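Side-chain contact in exonuclease (Laribacter hongkongensis, PDB 3SYY), which probably digests double-stranded DNA with strict 5'-to-3' polarity, as a magnesium-binding alkaline exonuclease of the lambda exonuclease-like family: residues A193-E196 and Y197-K201. Sequence-based numbering, arbitrary orientation.
Sequences AEIE and YLKRK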
loop_
_atom_site.group_PDB
_atom_site.type_symbol
_atom_site.label_atom_id
_atom_site.label_comp_id
_atom_site.label_asym_id
_atom_site.label_seq_id
_atom_site.Cartn_x
_atom_site.Cartn_y
_atom_site.Cartn_z
ATOM N N ALA A 193 -7.387 23.000 22.413
ATOM C CA ALA A 193 -7.397 22.466 23.774
ATOM C C ALA A 193 -6.415 21.325 23.922
ATOM O O ALA A 193 -5.734 21.207 24.946
ATOM C CB ALA A 193 -8.789 21.988 24.152
ATOM N N GLU A 194 -6.351 20.452 22.915
ATOM C CA GLU A 194 -5.439 19.346 23.026
ATOM C C GLU A 194 -3.989 19.810 23.110
ATOM O O GLU A 194 -3.212 19.274 23.910
ATOM C CB GLU A 194 -5.696 18.293 21.968
ATOM C CG GLU A 194 -4.728 17.193 22.045
ATOM C CD GLU A 194 -5.395 15.823 22.190
ATOM O OE1 GLU A 194 -6.620 15.682 22.005
ATOM O OE2 GLU A 194 -4.654 14.888 22.489
ATOM N N ILE A 195 -3.645 20.794 22.293
ATOM C CA ILE A 195 -2.339 21.391 22.288
ATOM C C ILE A 195 -2.045 22.078 23.649
ATOM O O ILE A 195 -0.972 21.913 24.199
ATOM C CB ILE A 195 -2.237 22.376 21.173
ATOM C CG1 ILE A 195 -2.152 21.581 19.832
ATOM C CG2 ILE A 195 -0.959 23.216 21.317
ATOM C CD1 ILE A 195 -2.392 22.429 18.649
ATOM N N GLU A 196 -3.035 22.808 24.155
ATOM C CA GLU A 196 -2.902 23.464 25.473
ATOM C C GLU A 196 -2.679 22.438 26.574
ATOM O O GLU A 196 -1.793 22.604 27.401
ATOM C CB GLU A 196 -4.184 24.209 25.765
ATOM C CG GLU A 196 -4.201 24.816 27.119
ATOM C CD GLU A 196 -3.859 26.251 27.008
ATOM O OE1 GLU A 196 -2.720 26.532 26.531
ATOM O OE2 GLU A 196 -4.747 27.080 27.351
ATOM N N TYR A 197 -3.497 21.383 26.553
ATOM C CA TYR A 197 -3.415 20.280 27.489
ATOM C C TYR A 197 -2.094 19.572 27.495
ATOM O O TYR A 197 -1.502 19.363 28.581
ATOM C CB TYR A 197 -4.526 19.313 27.195
ATOM C CG TYR A 197 -4.933 18.344 28.264
ATOM C CD1 TYR A 197 -5.460 18.790 29.509
ATOM C CD2 TYR A 197 -4.901 16.969 28.010
ATOM C CE1 TYR A 197 -5.918 17.874 30.447
ATOM C CE2 TYR A 197 -5.308 16.046 28.965
ATOM C CZ TYR A 197 -5.818 16.510 30.181
ATOM O OH TYR A 197 -6.301 15.596 31.066
ATOM N N LEU A 198 -1.612 19.183 26.308
ATOM C CA LEU A 198 -0.304 18.550 26.202
ATOM C C LEU A 198 0.800 19.456 26.739
ATOM O O LEU A 198 1.730 19.002 27.456
ATOM C CB LEU A 198 0.029 18.227 24.754
ATOM C CG LEU A 198 -0.430 16.910 24.114
ATOM C CD1 LEU A 198 -1.119 15.876 25.012
ATOM C CD2 LEU A 198 -1.151 17.129 22.730
ATOM N N LYS A 199 0.725 20.718 26.364
ATOM C CA LYS A 199 1.758 21.677 26.759
ATOM C C LYS A 199 1.814 21.899 28.303
ATOM O O LYS A 199 2.921 21.953 28.891
ATOM C CB LYS A 199 1.577 23.009 26.004
ATOM C CG LYS A 199 2.247 23.055 24.605
ATOM C CD LYS A 199 1.977 24.417 23.988
ATOM C CE LYS A 199 2.569 24.515 22.628
ATOM N NZ LYS A 199 1.914 25.674 21.916
ATOM N N ARG A 200 0.638 22.063 28.909
ATOM C CA ARG A 200 0.506 22.269 30.371
ATOM C C ARG A 200 1.046 21.071 31.132
ATOM O O ARG A 200 1.846 21.234 32.068
ATOM C CB ARG A 200 -0.943 22.550 30.730
ATOM C CG ARG A 200 -1.326 24.000 30.433
ATOM C CD ARG A 200 -2.697 24.302 30.914
ATOM N NE ARG A 200 -3.068 25.699 30.690
ATOM C CZ ARG A 200 -2.763 26.713 31.502
ATOM N NH1 ARG A 200 -2.044 26.528 32.607
ATOM N NH2 ARG A 200 -3.183 27.928 31.197
ATOM N N LYS A 201 0.700 19.867 30.662
ATOM C CA LYS A 201 1.252 18.639 31.236
ATOM C C LYS A 201 2.735 18.550 31.136
ATOM O O LYS A 201 3.366 18.227 32.142
ATOM C CB LYS A 201 0.650 17.386 30.606
ATOM C CG LYS A 201 -0.707 17.101 31.108
ATOM C CD LYS A 201 -1.277 15.868 30.411
ATOM C CE LYS A 201 -2.377 15.292 31.274
ATOM N NZ LYS A 201 -3.080 14.132 30.618
#
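Glu196 meets Arg200 at the edge of the guanidinium, where Glu196 OE2 lies in the guanidinium plane, 4.0 Å from Arg200 NE. This is a long salt bridge. The carboxylate and guanidinium planes stand 80° apart, so the two groups do not stack. The side chains run side by side and point the same way. Glu196 is extended at its first torsion (chi1 175°) but bends at chi2, which turns its carboxylate beside the NE of Arg200. The Tyr197 ring has Lys201 CD over one face, offset toward the rim.

Glu194 and Leu198 pack at a slant, one turn apart. Glu194 CG touches Leu198 CD2 at 3.6 Å. Leu198 CD2 also sits 3.2 Å from Glu194 O, a tight approach that goes with a nearly eclipsed chi2 (-6°). Ile195 and Lys199 lie alongside each other. The CG2 branch of Ile195 reaches the far end of the lysine, 3.8 Å from Lys199 NZ. Lys199 CG starts back along the preceding turn, 3.4 Å from Ile195 O, and the extended chain beyond it brings the amine to the isoleucine.

Four backbone hydrogen bonds, each from the N-H of residue i+4 to the C=O of residue i, hold the turns, as is characteristic of an alpha helix. They run from Tyr197 N to Ala193 O (2.8 Å), Leu198 N to Glu194 O, Lys199 N to Ile195 O and Arg200 N to Glu196 O.

The carboxylate of Glu194 has its main partner outside the helix: its OE2 forms a salt bridge with Lys126 of the second subunit, whose Met163 packs on Leu198 and Lys199. The contact lies near the C-terminal end of helix 174-205, away from the magnesium sites, and packs against helix 34-49, where Glu194 and Leu198 touch Ile44, Ile195 touches Arg47 and Lys199 touches Leu48.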